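Local coordinates for polar amino acid ABC uptake transporter substrate binding protein (PDB 3HV1) that probably captures a polar amino acid outside the cell and delivers it to an ABC importer, at residues Glu231-Lys235 with Asn236-Gln240; Asn52-Phe55 with Lys56-Ile60. One frame throughout, in Å; residues are numbered along the deposited sequence.

Contact 1: Glu231-Lys235 with Asn236-Gln240; sequences ETLYK and NGEFQ
The carboxamide of Q240 lies flat on one face of the Y234 ring, the two planes only 8° apart and NE2 3.4 Å above the ring plane, over its centre. This amide-aromatic stack sits at a helix-to-helix junction, where helix 220-236 ends and helix 238-247 starts, with G237 between them: at positive phi it leaves the first helix, and it takes the N-cap position of the second. Q240 reaches the ring because its chain bends at chi2. From there Q240 NE2 donates to Y234 O over 2.8 Å, in the carbonyl plane and on a lone pair, so that ring and carbonyl of one residue grip the same amide. A water accepts from NE2 and donates to Y234 OH, which is also hydrogen-bonded to D250. F239 CB packs 4.0 Å from Y234 CD1 and equally close to L233 CB; L50 of helix 46-56 touches both L233 and F239.

The backbone ties the turn as well. N236 N donates to T232 O in the final turn, while F239 N donates almost straight (178°) to L233 O from above its carbonyl plane. A chi1 of 73° sets CG of N236 between its backbone N and carbonyl carbon, which brings the side chain into an Asx turn, N236 OD1 accepting from E238 N at 2.9 Å.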
ATOM      1  N   GLU A 231      -2.332   3.893  14.034  1.00 20.81           N
ATOM      2  CA  GLU A 231      -3.780   3.760  14.044  1.00 21.48           C
ATOM      3  C   GLU A 231      -4.376   4.241  15.348  1.00 21.43           C
ATOM      4  O   GLU A 231      -5.398   4.919  15.358  1.00 20.00           O
ATOM      5  CB  GLU A 231      -4.185   2.306  13.796  1.00 26.58           C
ATOM      6  CG  GLU A 231      -3.748   1.767  12.448  1.00 31.45           C
ATOM      7  CD  GLU A 231      -4.323   0.388  12.172  1.00 37.59           C
ATOM      8  OE1 GLU A 231      -5.568   0.255  12.173  1.00 38.72           O
ATOM      9  OE2 GLU A 231      -3.534  -0.556  11.960  1.00 39.93           O
ATOM     10  N   THR A 232      -3.733   3.881  16.455  1.00 20.13           N
ATOM     11  CA  THR A 232      -4.202   4.291  17.766  1.00 17.08           C
ATOM     12  C   THR A 232      -4.196   5.808  17.920  1.00 17.25           C
ATOM     13  O   THR A 232      -5.155   6.387  18.437  1.00 15.10           O
ATOM     14  CB  THR A 232      -3.345   3.642  18.877  1.00 16.74           C
ATOM     15  OG1 THR A 232      -3.435   2.212  18.764  1.00 20.75           O
ATOM     16  CG2 THR A 232      -3.837   4.050  20.240  1.00 21.96           C
ATOM     17  N   LEU A 233      -3.123   6.454  17.460  1.00 15.70           N
ATOM     18  CA  LEU A 233      -3.006   7.907  17.557  1.00 14.78           C
ATOM     19  C   LEU A 233      -4.021   8.612  16.673  1.00 16.35           C
ATOM     20  O   LEU A 233      -4.495   9.689  17.016  1.00 19.79           O
ATOM     21  CB  LEU A 233      -1.588   8.357  17.172  1.00 13.57           C
ATOM     22  CG  LEU A 233      -0.478   7.811  18.075  1.00 11.60           C
ATOM     23  CD1 LEU A 233       0.892   8.248  17.531  1.00 12.93           C
ATOM     24  CD2 LEU A 233      -0.674   8.335  19.487  1.00  8.70           C
ATOM     25  N   TYR A 234      -4.341   8.024  15.524  1.00 17.03           N
ATOM     26  CA  TYR A 234      -5.336   8.638  14.648  1.00 16.26           C
ATOM     27  C   TYR A 234      -6.721   8.491  15.294  1.00 19.81           C
ATOM     28  O   TYR A 234      -7.546   9.407  15.238  1.00 19.71           O
ATOM     29  CB  TYR A 234      -5.333   7.986  13.255  1.00 16.60           C
ATOM     30  CG  TYR A 234      -5.978   8.883  12.217  1.00 18.00           C
ATOM     31  CD1 TYR A 234      -5.293   9.976  11.690  1.00 16.68           C
ATOM     32  CD2 TYR A 234      -7.317   8.714  11.858  1.00 18.62           C
ATOM     33  CE1 TYR A 234      -5.931  10.890  10.840  1.00 16.91           C
ATOM     34  CE2 TYR A 234      -7.960   9.610  11.014  1.00 18.58           C
ATOM     35  CZ  TYR A 234      -7.270  10.697  10.509  1.00 18.64           C
ATOM     36  OH  TYR A 234      -7.923  11.587   9.687  1.00 19.38           O
ATOM     37  N   LYS A 235      -6.973   7.335  15.908  1.00 21.67           N
ATOM     38  CA  LYS A 235      -8.256   7.083  16.575  1.00 23.05           C
ATOM     39  C   LYS A 235      -8.479   7.999  17.772  1.00 23.94           C
ATOM     40  O   LYS A 235      -9.597   8.464  17.988  1.00 22.46           O
ATOM     41  CB  LYS A 235      -8.356   5.625  17.045  1.00 26.84           C
ATOM     42  CG  LYS A 235      -9.104   4.686  16.111  1.00 33.31           C
ATOM     43  CD  LYS A 235      -8.286   4.286  14.898  1.00 39.71           C
ATOM     44  CE  LYS A 235      -8.974   3.161  14.118  1.00 43.72           C
ATOM     45  NZ  LYS A 235      -8.122   2.608  13.013  1.00 44.51           N
ATOM     46  N   ASN A 236      -7.428   8.259  18.556  1.00 21.19           N
ATOM     47  CA  ASN A 236      -7.593   9.123  19.719  1.00 20.76           C
ATOM     48  C   ASN A 236      -7.339  10.607  19.460  1.00 20.69           C
ATOM     49  O   ASN A 236      -7.436  11.418  20.374  1.00 18.78           O
ATOM     50  CB  ASN A 236      -6.751   8.629  20.913  1.00 21.68           C
ATOM     51  CG  ASN A 236      -5.261   8.864  20.742  1.00 21.27           C
ATOM     52  OD1 ASN A 236      -4.824   9.641  19.890  1.00 19.75           O
ATOM     53  ND2 ASN A 236      -4.469   8.195  21.578  1.00 21.26           N
ATOM     54  N   GLY A 237      -7.032  10.955  18.213  1.00 19.13           N
ATOM     55  CA  GLY A 237      -6.824  12.353  17.867  1.00 19.57           C
ATOM     56  C   GLY A 237      -5.415  12.916  17.954  1.00 19.14           C
ATOM     57  O   GLY A 237      -5.156  14.018  17.467  1.00 18.09           O
ATOM     58  N   GLU A 238      -4.493  12.182  18.560  1.00 19.20           N
ATOM     59  CA  GLU A 238      -3.136  12.696  18.684  1.00 19.25           C
ATOM     60  C   GLU A 238      -2.412  12.867  17.354  1.00 17.47           C
ATOM     61  O   GLU A 238      -1.660  13.824  17.181  1.00 17.40           O
ATOM     62  CB  GLU A 238      -2.299  11.815  19.613  1.00 22.46           C
ATOM     63  CG  GLU A 238      -2.636  11.978  21.096  1.00 27.55           C
ATOM     64  CD  GLU A 238      -2.683  13.434  21.544  1.00 30.83           C
ATOM     65  OE1 GLU A 238      -1.761  14.203  21.193  1.00 25.82           O
ATOM     66  OE2 GLU A 238      -3.645  13.803  22.256  1.00 34.21           O
ATOM     67  N   PHE A 239      -2.623  11.951  16.418  1.00 13.60           N
ATOM     68  CA  PHE A 239      -1.955  12.067  15.119  1.00 13.59           C
ATOM     69  C   PHE A 239      -2.366  13.388  14.474  1.00 15.83           C
ATOM     70  O   PHE A 239      -1.528  14.151  13.980  1.00 14.22           O
ATOM     71  CB  PHE A 239      -2.345  10.916  14.183  1.00 14.08           C
ATOM     72  CG  PHE A 239      -1.508  10.852  12.926  1.00 14.85           C
ATOM     73  CD1 PHE A 239      -0.487   9.911  12.804  1.00 13.60           C
ATOM     74  CD2 PHE A 239      -1.703  11.769  11.886  1.00 15.56           C
ATOM     75  CE1 PHE A 239       0.334   9.882  11.672  1.00 13.15           C
ATOM     76  CE2 PHE A 239      -0.880  11.746  10.749  1.00 15.51           C
ATOM     77  CZ  PHE A 239       0.140  10.801  10.647  1.00 15.04           C
ATOM     78  N   GLN A 240      -3.664  13.651  14.492  1.00 15.00           N
ATOM     79  CA  GLN A 240      -4.201  14.867  13.900  1.00 17.16           C
ATOM     80  C   GLN A 240      -3.614  16.107  14.549  1.00 16.63           C
ATOM     81  O   GLN A 240      -3.350  17.100  13.869  1.00 18.87           O
ATOM     82  CB  GLN A 240      -5.730  14.889  14.008  1.00 17.06           C
ATOM     83  CG  GLN A 240      -6.408  13.776  13.219  1.00 18.33           C
ATOM     84  CD  GLN A 240      -6.585  12.500  14.029  1.00 20.83           C
ATOM     85  OE1 GLN A 240      -5.701  12.103  14.800  1.00 20.36           O
ATOM     86  NE2 GLN A 240      -7.733  11.843  13.850  1.00 22.99           N
TER
HETATM   87  O   HOH W   1      -9.697  13.048  11.882  1.00 33.89           O

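Contact 2: Asn52-Phe55 with Lys56-Ile60; sequences NAVF and KLYGI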
ATOM      1  N   ASN A  52       7.764   9.835  19.170  1.00 14.33           N
ATOM      2  CA  ASN A  52       7.663   9.946  20.616  1.00 13.33           C
ATOM      3  C   ASN A  52       6.263   9.548  21.055  1.00 17.52           C
ATOM      4  O   ASN A  52       6.087   8.842  22.052  1.00 16.63           O
ATOM      5  CB  ASN A  52       7.941  11.378  21.085  1.00 16.56           C
ATOM      6  CG  ASN A  52       9.426  11.712  21.110  1.00 18.49           C
ATOM      7  OD1 ASN A  52      10.285  10.826  21.023  1.00 19.72           O
ATOM      8  ND2 ASN A  52       9.732  12.996  21.248  1.00 18.17           N
ATOM      9  N   ALA A  53       5.268  10.000  20.296  1.00 13.04           N
ATOM     10  CA  ALA A  53       3.873   9.712  20.620  1.00 15.18           C
ATOM     11  C   ALA A  53       3.560   8.225  20.508  1.00 15.75           C
ATOM     12  O   ALA A  53       2.850   7.676  21.345  1.00 17.03           O
ATOM     13  CB  ALA A  53       2.956  10.507  19.711  1.00 13.95           C
ATOM     14  N   VAL A  54       4.082   7.588  19.464  1.00 15.54           N
ATOM     15  CA  VAL A  54       3.864   6.159  19.260  1.00 16.63           C
ATOM     16  C   VAL A  54       4.480   5.361  20.407  1.00 15.91           C
ATOM     17  O   VAL A  54       3.840   4.480  20.978  1.00 14.52           O
ATOM     18  CB  VAL A  54       4.491   5.681  17.922  1.00 17.00           C
ATOM     19  CG1 VAL A  54       4.607   4.157  17.901  1.00 18.88           C
ATOM     20  CG2 VAL A  54       3.633   6.143  16.747  1.00 15.38           C
ATOM     21  N   PHE A  55       5.713   5.684  20.774  1.00 15.85           N
ATOM     22  CA  PHE A  55       6.336   4.905  21.834  1.00 15.34           C
ATOM     23  C   PHE A  55       5.847   5.230  23.228  1.00 17.80           C
ATOM     24  O   PHE A  55       5.951   4.402  24.135  1.00 19.12           O
ATOM     25  CB  PHE A  55       7.849   4.979  21.688  1.00 17.24           C
ATOM     26  CG  PHE A  55       8.340   4.194  20.507  1.00 18.17           C
ATOM     27  CD1 PHE A  55       8.240   2.804  20.504  1.00 19.71           C
ATOM     28  CD2 PHE A  55       8.784   4.832  19.359  1.00 17.09           C
ATOM     29  CE1 PHE A  55       8.568   2.065  19.364  1.00 18.96           C
ATOM     30  CE2 PHE A  55       9.116   4.106  18.216  1.00 18.18           C
ATOM     31  CZ  PHE A  55       9.004   2.714  18.219  1.00 18.18           C
ATOM     32  N   LYS A  56       5.252   6.406  23.394  1.00 17.03           N
ATOM     33  CA  LYS A  56       4.706   6.771  24.690  1.00 15.32           C
ATOM     34  C   LYS A  56       3.547   5.818  24.988  1.00 17.41           C
ATOM     35  O   LYS A  56       3.251   5.522  26.145  1.00 15.02           O
ATOM     36  CB  LYS A  56       4.208   8.210  24.668  1.00 18.12           C
ATOM     37  CG  LYS A  56       3.720   8.735  26.016  1.00 21.51           C
ATOM     38  CD  LYS A  56       3.222  10.171  25.875  1.00 22.21           C
ATOM     39  CE  LYS A  56       2.848  10.776  27.217  1.00 22.78           C
ATOM     40  NZ  LYS A  56       2.425  12.206  27.076  1.00 21.75           N
ATOM     41  N   LEU A  57       2.893   5.339  23.933  1.00 17.17           N
ATOM     42  CA  LEU A  57       1.770   4.407  24.083  1.00 16.51           C
ATOM     43  C   LEU A  57       2.206   3.122  24.761  1.00 17.53           C
ATOM     44  O   LEU A  57       1.424   2.472  25.450  1.00 17.10           O
ATOM     45  CB  LEU A  57       1.211   4.023  22.722  1.00 16.10           C
ATOM     46  CG  LEU A  57       0.588   5.133  21.887  1.00 16.75           C
ATOM     47  CD1 LEU A  57       0.255   4.593  20.488  1.00 15.80           C
ATOM     48  CD2 LEU A  57      -0.647   5.639  22.597  1.00 17.61           C
ATOM     49  N   TYR A  58       3.459   2.755  24.529  1.00 18.42           N
ATOM     50  CA  TYR A  58       4.007   1.519  25.061  1.00 19.77           C
ATOM     51  C   TYR A  58       4.921   1.717  26.253  1.00 20.21           C
ATOM     52  O   TYR A  58       5.511   0.755  26.749  1.00 20.37           O
ATOM     53  CB  TYR A  58       4.760   0.788  23.949  1.00 20.16           C
ATOM     54  CG  TYR A  58       3.892   0.460  22.748  1.00 20.07           C
ATOM     55  CD1 TYR A  58       2.938  -0.558  22.810  1.00 20.04           C
ATOM     56  CD2 TYR A  58       4.026   1.165  21.549  1.00 19.59           C
ATOM     57  CE1 TYR A  58       2.136  -0.871  21.706  1.00 21.06           C
ATOM     58  CE2 TYR A  58       3.226   0.860  20.438  1.00 20.97           C
ATOM     59  CZ  TYR A  58       2.285  -0.163  20.526  1.00 20.59           C
ATOM     60  OH  TYR A  58       1.519  -0.479  19.425  1.00 22.32           O
ATOM     61  N   GLY A  59       5.030   2.956  26.717  1.00 21.91           N
ATOM     62  CA  GLY A  59       5.891   3.239  27.851  1.00 23.52           C
ATOM     63  C   GLY A  59       7.353   3.043  27.489  1.00 25.09           C
ATOM     64  O   GLY A  59       8.154   2.593  28.308  1.00 26.69           O
ATOM     65  N   ILE A  60       7.701   3.367  26.249  1.00 22.85           N
ATOM     66  CA  ILE A  60       9.076   3.229  25.789  1.00 21.22           C
ATOM     67  C   ILE A  60       9.646   4.605  25.497  1.00 21.43           C
ATOM     68  O   ILE A  60       9.059   5.372  24.732  1.00 21.72           O
ATOM     69  CB  ILE A  60       9.155   2.370  24.507  1.00 21.04           C
ATOM     70  CG1 ILE A  60       8.761   0.923  24.832  1.00 19.38           C
ATOM     71  CG2 ILE A  60      10.560   2.443  23.911  1.00 22.27           C
ATOM     72  CD1 ILE A  60       8.536   0.056  23.615  1.00 20.81           C
TER
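N52 opens the exchange through its backbone: N52 O accepts from K56 N at 2.9 Å, a bond of the last turn of helix 46-56, while its side-chain OD1 is taken up by W64. The helix ends in a Schellman motif, with G59 at positive phi and a type I turn from K56 to G59. At A53 the grip slackens, for L57 N is only weakly bonded to A53 O. L57 N is closer to V54 O, at 3.2 Å, which it meets from above the carbonyl plane. V54 O is also hemmed in by carbon: L57 CB comes to 3.2 Å and Y58 CD2 to 3.4 Å, so two side chains of the turn touch this carbonyl and probably shield it in part. F55 carries the remainder. F55 O accepts from Y58 N at 3.0 Å and from I60 N at 2.9 Å, and the donors arrive on opposite faces of the carbonyl plane; the I60 bond is the straighter, at 168°. Past the glycine, the CB of I60 points back at the helix end and packs 4.1 Å from F55 CB. I60 CG2, set anti to the backbone N, lies equally near F55 CD1. I23 of the neighbouring strand touches both side chains, which places them in the apolar layer between helix and sheet. The chemistry thus combines polar closure with apolar cover: F55 O is gripped by two backbone amides, and the F55-I60 pair packs where the chain passes from the helix to strand 61-66.

Contacts 1 and 2 lie at the C-terminal ends of two helices that pack against each other, 220-236 and 46-56; the centres of the two contacts are about 13 Å apart. L233 makes most of the connection: L233 CD1 meets V54 CG2 at 3.5 Å and A53 CB at 3.8 Å, while L233 CD2 reaches L57 CD1 at 4.0 Å. T232 CB touches that same L57 methyl. The two endings differ in outcome, since contact 1 passes straight into another helix and contact 2 leads to strand 61-66. Y58 of contact 2 adds a polar tie, its OH being hydrogen-bonded to the backbone O of K225, earlier in helix 220-236.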